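Local coordinates for protein ParA (Salmonella enterica subsp. enterica serovar Newport str. SL317, PDB 3EZF) that probably uses nucleotide binding and hydrolysis to drive plasmid partition, and binds DNA through a winged helix-turn-helix domain to regulate transcription in response to ADP, at residues 103-108 and 144-149; 137-142 and 387-392. One frame throughout, in Å; residues are numbered along the deposited sequence.

Contact 1. Residues 103-108 and 144-149; sequences KYRDIH and RHDLRI
Tyr104 and His145 join the two loops through their backbones: Tyr104 N donates to His145 O at 3.0 Å, close to where the CA atoms of Lys103 and His145 come within 4.5 Å. Around that bond the side chains divide into a charged group and an apolar one. Lys103 runs alongside Asp146, both pointing the same way, and its NZ reaches Asp146 OD2 at 2.7 Å on the anti lone pair. Arg105 crosses the same carboxylate obliquely; its NH2 stands 3.3 Å from Asp146 OD2, but that oxygen lies well out of the guanidinium plane, so charge alone links them. The N-H of NH2 is directed instead, weakly, to the Asp146 carbonyl O at the guanidinium edge. One face of Arg105 lies flat on the guanidinium of Arg148, planes 13° apart and centres 4.6 Å apart, while Lys103 CD sits over the opposite face, toward its rim. Tyr104 CB lies 3.4 Å from Leu147 CD1, and CG, anti to the backbone N (chi1 -170°), also comes against that methyl; the Tyr104 hydroxyl bonds to Arg399 and Glu396 of helix 378-400. Stacking two like charges would be expected to cost energy, which is probably offset by Asp146 beside Arg105 and by Asp249, which forms a salt bridge with Arg148.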
loop_
_atom_site.group_PDB
_atom_site.type_symbol
_atom_site.label_atom_id
_atom_site.label_comp_id
_atom_site.label_asym_id
_atom_site.label_seq_id
_atom_site.Cartn_x
_atom_site.Cartn_y
_atom_site.Cartn_z
ATOM N N LYS A 103 -8.506 -30.626 -22.030
ATOM C CA LYS A 103 -8.271 -29.654 -20.950
ATOM C C LYS A 103 -7.313 -28.586 -21.463
ATOM O O LYS A 103 -6.647 -28.770 -22.479
ATOM C CB LYS A 103 -7.612 -30.318 -19.737
ATOM C CG LYS A 103 -8.450 -31.339 -19.032
ATOM C CD LYS A 103 -7.571 -32.309 -18.247
ATOM C CE LYS A 103 -8.387 -33.440 -17.608
ATOM N NZ LYS A 103 -9.364 -32.969 -16.584
ATOM N N TYR A 104 -7.219 -27.482 -20.736
ATOM C CA TYR A 104 -6.338 -26.400 -21.137
ATOM C C TYR A 104 -4.885 -26.858 -21.275
ATOM O O TYR A 104 -4.133 -26.354 -22.115
ATOM C CB TYR A 104 -6.439 -25.249 -20.141
ATOM C CG TYR A 104 -5.731 -24.016 -20.628
ATOM C CD1 TYR A 104 -4.364 -23.840 -20.397
ATOM C CD2 TYR A 104 -6.415 -23.037 -21.356
ATOM C CE1 TYR A 104 -3.694 -22.727 -20.881
ATOM C CE2 TYR A 104 -5.754 -21.919 -21.845
ATOM C CZ TYR A 104 -4.392 -21.766 -21.604
ATOM O OH TYR A 104 -3.720 -20.668 -22.101
ATOM N N ARG A 105 -4.498 -27.828 -20.460
ATOM C CA ARG A 105 -3.135 -28.349 -20.502
ATOM C C ARG A 105 -2.905 -29.280 -21.707
ATOM O O ARG A 105 -1.834 -29.853 -21.861
ATOM C CB ARG A 105 -2.836 -29.115 -19.211
ATOM C CG ARG A 105 -3.470 -30.471 -19.181
ATOM C CD ARG A 105 -3.418 -31.087 -17.813
ATOM N NE ARG A 105 -4.327 -30.423 -16.886
ATOM C CZ ARG A 105 -4.622 -30.898 -15.682
ATOM N NH1 ARG A 105 -4.071 -32.032 -15.288
ATOM N NH2 ARG A 105 -5.455 -30.249 -14.877
ATOM N N ASP A 106 -3.914 -29.444 -22.554
ATOM C CA ASP A 106 -3.777 -30.308 -23.722
ATOM C C ASP A 106 -3.605 -29.484 -25.004
ATOM O O ASP A 106 -3.260 -30.014 -26.061
ATOM C CB ASP A 106 -5.008 -31.217 -23.851
ATOM C CG ASP A 106 -5.096 -32.247 -22.737
ATOM O OD1 ASP A 106 -6.129 -32.294 -22.039
ATOM O OD2 ASP A 106 -4.134 -33.020 -22.557
ATOM N N ILE A 107 -3.838 -28.183 -24.903
ATOM C CA ILE A 107 -3.726 -27.302 -26.052
ATOM C C ILE A 107 -2.449 -26.494 -26.002
ATOM O O ILE A 107 -1.747 -26.359 -27.008
ATOM C CB ILE A 107 -4.908 -26.307 -26.102
ATOM C CG1 ILE A 107 -6.175 -27.020 -26.548
ATOM C CG2 ILE A 107 -4.576 -25.141 -27.018
ATOM C CD1 ILE A 107 -6.497 -28.219 -25.723
ATOM N N HIS A 108 -2.146 -25.965 -24.821
ATOM C CA HIS A 108 -0.981 -25.109 -24.645
ATOM C C HIS A 108 0.235 -25.714 -23.958
ATOM O O HIS A 108 0.097 -26.468 -22.993
ATOM C CB HIS A 108 -1.409 -23.871 -23.871
ATOM C CG HIS A 108 -2.569 -23.152 -24.482
ATOM N ND1 HIS A 108 -2.437 -22.282 -25.547
ATOM C CD2 HIS A 108 -3.885 -23.175 -24.179
ATOM C CE1 HIS A 108 -3.625 -21.801 -25.865
ATOM N NE2 HIS A 108 -4.520 -22.324 -25.050
ATOM N N ARG A 144 -14.322 -26.635 -17.995
ATOM C CA ARG A 144 -13.881 -27.623 -18.971
ATOM C C ARG A 144 -12.382 -27.535 -19.213
ATOM O O ARG A 144 -11.805 -28.395 -19.878
ATOM C CB ARG A 144 -14.585 -27.373 -20.297
ATOM C CG ARG A 144 -14.512 -25.914 -20.711
ATOM C CD ARG A 144 -14.794 -25.747 -22.178
ATOM N NE ARG A 144 -13.785 -26.441 -22.970
ATOM C CZ ARG A 144 -13.722 -26.387 -24.290
ATOM N NH1 ARG A 144 -14.625 -25.665 -24.954
ATOM N NH2 ARG A 144 -12.761 -27.052 -24.930
ATOM N N HIS A 145 -11.758 -26.478 -18.704
ATOM C CA HIS A 145 -10.324 -26.280 -18.885
ATOM C C HIS A 145 -9.498 -26.879 -17.757
ATOM O O HIS A 145 -8.308 -27.089 -17.921
ATOM C CB HIS A 145 -9.990 -24.790 -19.003
ATOM C CG HIS A 145 -10.621 -24.111 -20.177
ATOM N ND1 HIS A 145 -10.427 -24.527 -21.474
ATOM C CD2 HIS A 145 -11.452 -23.038 -20.246
ATOM C CE1 HIS A 145 -11.110 -23.747 -22.296
ATOM N NE2 HIS A 145 -11.739 -22.838 -21.573
ATOM N N ASP A 146 -10.125 -27.156 -16.616
ATOM C CA ASP A 146 -9.408 -27.723 -15.476
ATOM C C ASP A 146 -8.163 -26.865 -15.282
ATOM O O ASP A 146 -7.062 -27.377 -15.140
ATOM C CB ASP A 146 -8.990 -29.168 -15.777
ATOM C CG ASP A 146 -8.700 -29.977 -14.516
ATOM O OD1 ASP A 146 -8.577 -29.375 -13.433
ATOM O OD2 ASP A 146 -8.592 -31.218 -14.614
ATOM N N LEU A 147 -8.353 -25.550 -15.304
ATOM C CA LEU A 147 -7.264 -24.585 -15.153
ATOM C C LEU A 147 -6.435 -24.750 -13.875
ATOM O O LEU A 147 -6.974 -24.946 -12.782
ATOM C CB LEU A 147 -7.845 -23.170 -15.220
ATOM C CG LEU A 147 -7.476 -22.309 -16.430
ATOM C CD1 LEU A 147 -7.497 -23.142 -17.692
ATOM C CD2 LEU A 147 -8.430 -21.116 -16.522
ATOM N N ARG A 148 -5.115 -24.689 -14.035
ATOM C CA ARG A 148 -4.159 -24.798 -12.927
ATOM C C ARG A 148 -3.457 -23.444 -12.837
ATOM O O ARG A 148 -2.641 -23.103 -13.697
ATOM C CB ARG A 148 -3.132 -25.873 -13.226
ATOM C CG ARG A 148 -3.701 -27.260 -13.429
ATOM C CD ARG A 148 -2.604 -28.177 -13.945
ATOM N NE ARG A 148 -1.977 -27.639 -15.153
ATOM C CZ ARG A 148 -0.942 -28.188 -15.774
ATOM N NH1 ARG A 148 -0.396 -29.301 -15.306
ATOM N NH2 ARG A 148 -0.463 -27.630 -16.876
ATOM N N ILE A 149 -3.774 -22.689 -11.786
ATOM C CA ILE A 149 -3.258 -21.341 -11.586
ATOM C C ILE A 149 -2.345 -21.140 -10.368
ATOM O O ILE A 149 -2.651 -21.586 -9.241
ATOM C CB ILE A 149 -4.442 -20.357 -11.474
ATOM C CG1 ILE A 149 -5.336 -20.496 -12.710
ATOM C CG2 ILE A 149 -3.941 -18.927 -11.321
ATOM C CD1 ILE A 149 -6.508 -19.512 -12.767
#

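Contact 2. Residues 137-142 and 387-392; sequences RVHQDL and FTKAVF. With SO4 (sulfate ion), chain E; SO4 (sulfate ion), chain G.
Leu142 and Lys389 bring the segment that follows helix 129-138 against the side of helix 378-400, with the CA atoms of His139 and Thr388 7.9 Å apart where the backbones come nearest. No hydrogen bond joins the two segments, so side-chain packing carries most of the contact. Lys389 can be followed outward. Its CB lies 4.0 Å from His139 CE1, and the two side chains cross at about a right angle. CG is anti to the backbone N (chi1 179°), and a bend at chi2 (80°) sets CD among three residues: Asp141 OD2 at 3.6 Å, Leu142 CD1, and His139 NE2. CE passes on to the chain E sulfate, and NZ ends 3.0 Å from O4 of that sulfate, to which it donates a hydrogen bond. The ion probably came from the crystallisation liquor. Asp141 OD2 also makes a long salt bridge to NZ and accepts a weak hydrogen bond from His139 NE2, which links two side chains that both touch Lys389. Deeper in, the Leu142 and Phe392 side chains run antiparallel alongside each other, and Leu142 CG lies over one face of the ring, 4.1 Å from the centroid and 14° off the normal, a CH-pi contact. Its CD2 packs on Phe392 CD2 at 3.8 Å. Thr388 CG2 and CB approach Leu142 and His139 more loosely, while Leu136 of helix 129-138 touches Leu142, Thr388 and Phe392. The arrangement belongs to the P-loop NTPase fold of ParA: the long C-terminal helix 378-400 packs at the end of helix 129-138, which in such proteins is the helix that follows the P-loop after the first strand of this domain, here 112-116.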
loop_
_atom_site.group_PDB
_atom_site.type_symbol
_atom_site.label_atom_id
_atom_site.label_comp_id
_atom_site.label_asym_id
_atom_site.label_seq_id
_atom_site.Cartn_x
_atom_site.Cartn_y
_atom_site.Cartn_z
ATOM N N ARG A 137 -10.698 -20.027 -12.347
ATOM C CA ARG A 137 -10.778 -21.427 -11.953
ATOM C C ARG A 137 -12.176 -22.015 -11.912
ATOM O O ARG A 137 -12.454 -23.016 -12.569
ATOM C CB ARG A 137 -10.113 -21.626 -10.585
ATOM C CG ARG A 137 -9.339 -22.916 -10.455
ATOM C CD ARG A 137 -10.233 -24.128 -10.297
ATOM N NE ARG A 137 -9.620 -25.336 -10.869
ATOM C CZ ARG A 137 -9.727 -26.554 -10.352
ATOM N NH1 ARG A 137 -10.411 -26.749 -9.233
ATOM N NH2 ARG A 137 -9.189 -27.577 -10.979
ATOM N N VAL A 138 -13.054 -21.395 -11.143
ATOM C CA VAL A 138 -14.396 -21.911 -10.987
ATOM C C VAL A 138 -15.392 -21.379 -11.986
ATOM O O VAL A 138 -16.577 -21.671 -11.877
ATOM C CB VAL A 138 -14.929 -21.602 -9.585
ATOM C CG1 VAL A 138 -13.896 -21.991 -8.541
ATOM C CG2 VAL A 138 -15.269 -20.128 -9.472
ATOM N N HIS A 139 -14.933 -20.609 -12.962
ATOM C CA HIS A 139 -15.858 -20.047 -13.938
ATOM C C HIS A 139 -16.803 -21.080 -14.532
ATOM O O HIS A 139 -16.488 -22.268 -14.608
ATOM C CB HIS A 139 -15.112 -19.363 -15.079
ATOM C CG HIS A 139 -15.998 -18.542 -15.966
ATOM N ND1 HIS A 139 -16.345 -17.240 -15.674
ATOM C CD2 HIS A 139 -16.605 -18.836 -17.142
ATOM C CE1 HIS A 139 -17.121 -16.766 -16.635
ATOM N NE2 HIS A 139 -17.291 -17.716 -17.534
ATOM N N GLN A 140 -17.967 -20.603 -14.960
ATOM C CA GLN A 140 -19.001 -21.437 -15.562
ATOM C C GLN A 140 -18.495 -22.172 -16.801
ATOM O O GLN A 140 -18.397 -23.401 -16.812
ATOM C CB GLN A 140 -20.195 -20.564 -15.963
ATOM C CG GLN A 140 -20.979 -19.983 -14.802
ATOM C CD GLN A 140 -21.987 -20.972 -14.255
ATOM O OE1 GLN A 140 -21.637 -22.090 -13.891
ATOM N NE2 GLN A 140 -23.249 -20.565 -14.200
ATOM N N ASP A 141 -18.179 -21.401 -17.842
ATOM C CA ASP A 141 -17.711 -21.963 -19.098
ATOM C C ASP A 141 -16.217 -22.122 -19.177
ATOM O O ASP A 141 -15.664 -22.099 -20.280
ATOM C CB ASP A 141 -18.137 -21.109 -20.291
ATOM C CG ASP A 141 -19.053 -19.993 -19.909
ATOM O OD1 ASP A 141 -20.055 -20.278 -19.214
ATOM O OD2 ASP A 141 -18.768 -18.844 -20.321
ATOM N N LEU A 142 -15.558 -22.275 -18.035
ATOM C CA LEU A 142 -14.116 -22.433 -18.051
ATOM C C LEU A 142 -13.715 -23.686 -17.323
ATOM O O LEU A 142 -12.568 -24.106 -17.429
ATOM C CB LEU A 142 -13.433 -21.218 -17.428
ATOM C CG LEU A 142 -12.917 -20.078 -18.325
ATOM C CD1 LEU A 142 -13.941 -19.656 -19.351
ATOM C CD2 LEU A 142 -12.542 -18.891 -17.442
ATOM N N PHE A 387 -16.195 -10.349 -16.888
ATOM C CA PHE A 387 -14.874 -9.738 -16.905
ATOM C C PHE A 387 -13.822 -10.835 -17.012
ATOM O O PHE A 387 -12.896 -10.746 -17.820
ATOM C CB PHE A 387 -14.624 -8.950 -15.633
ATOM C CG PHE A 387 -13.198 -8.534 -15.472
ATOM C CD1 PHE A 387 -12.662 -7.534 -16.276
ATOM C CD2 PHE A 387 -12.366 -9.189 -14.566
ATOM C CE1 PHE A 387 -11.320 -7.189 -16.181
ATOM C CE2 PHE A 387 -11.021 -8.853 -14.463
ATOM C CZ PHE A 387 -10.496 -7.854 -15.271
ATOM N N THR A 388 -13.969 -11.859 -16.172
ATOM C CA THR A 388 -13.065 -12.996 -16.178
ATOM C C THR A 388 -13.035 -13.585 -17.591
ATOM O O THR A 388 -11.978 -13.666 -18.223
ATOM C CB THR A 388 -13.544 -14.068 -15.188
ATOM O OG1 THR A 388 -13.681 -13.480 -13.891
ATOM C CG2 THR A 388 -12.547 -15.207 -15.106
ATOM N N LYS A 389 -14.205 -13.985 -18.082
ATOM C CA LYS A 389 -14.324 -14.550 -19.419
ATOM C C LYS A 389 -13.570 -13.660 -20.409
ATOM O O LYS A 389 -12.866 -14.155 -21.293
ATOM C CB LYS A 389 -15.801 -14.638 -19.816
ATOM C CG LYS A 389 -16.058 -15.204 -21.217
ATOM C CD LYS A 389 -15.976 -16.729 -21.233
ATOM C CE LYS A 389 -15.999 -17.277 -22.649
ATOM N NZ LYS A 389 -17.210 -16.851 -23.404
ATOM N N ALA A 390 -13.721 -12.346 -20.244
ATOM C CA ALA A 390 -13.072 -11.355 -21.103
ATOM C C ALA A 390 -11.548 -11.485 -21.070
ATOM O O ALA A 390 -10.877 -11.530 -22.104
ATOM C CB ALA A 390 -13.484 -9.963 -20.668
ATOM N N VAL A 391 -11.003 -11.546 -19.865
ATOM C CA VAL A 391 -9.570 -11.684 -19.685
ATOM C C VAL A 391 -9.127 -13.025 -20.264
ATOM O O VAL A 391 -8.134 -13.095 -20.984
ATOM C CB VAL A 391 -9.209 -11.627 -18.182
ATOM C CG1 VAL A 391 -7.720 -11.543 -18.004
ATOM C CG2 VAL A 391 -9.884 -10.432 -17.534
ATOM N N PHE A 392 -9.873 -14.086 -19.958
ATOM C CA PHE A 392 -9.524 -15.408 -20.450
ATOM C C PHE A 392 -9.466 -15.497 -21.978
ATOM O O PHE A 392 -8.558 -16.115 -22.538
ATOM C CB PHE A 392 -10.503 -16.449 -19.914
ATOM C CG PHE A 392 -10.142 -17.853 -20.305
ATOM C CD1 PHE A 392 -10.508 -18.365 -21.554
ATOM C CD2 PHE A 392 -9.363 -18.639 -19.458
ATOM C CE1 PHE A 392 -10.098 -19.631 -21.957
ATOM C CE2 PHE A 392 -8.947 -19.909 -19.852
ATOM C CZ PHE A 392 -9.318 -20.406 -21.109
HETATM S S SO4 E . -15.966 -19.460 -25.809
HETATM O O1 SO4 E . -15.838 -20.793 -26.427
HETATM O O2 SO4 E . -16.016 -18.433 -26.865
HETATM O O3 SO4 E . -14.803 -19.207 -24.940
HETATM O O4 SO4 E . -17.202 -19.407 -25.003
HETATM S S SO4 G . -6.422 -29.523 -8.897
HETATM O O1 SO4 G . -6.202 -30.947 -8.588
HETATM O O2 SO4 G . -6.000 -29.250 -10.283
HETATM O O3 SO4 G . -5.638 -28.690 -7.967
HETATM O O4 SO4 G . -7.851 -29.206 -8.744
#

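In the fold
Both contacts lie around the 137-149 region, which runs from the end of helix 129-138 to strand 149-153, and they interleave along the chain. Contact 2 is the more buried, largely apolar and set against helix 378-400, with one sulfate at Lys389 and another at Arg137; contact 1 is partly buried, richer in charge, and joins the ATPase region to the loop leading from helix 89-98 into strand 112-116. They meet directly. Arg137 NH2 forms a salt bridge with Asp146 OD1 at 3.1 Å, adding a third positive residue to that carboxylate, while the Phe392 ring stacks on His145 and packs against Leu147. Phe392 is thus shared, and Glu396 and Arg399 of its helix also hold the Tyr104 hydroxyl.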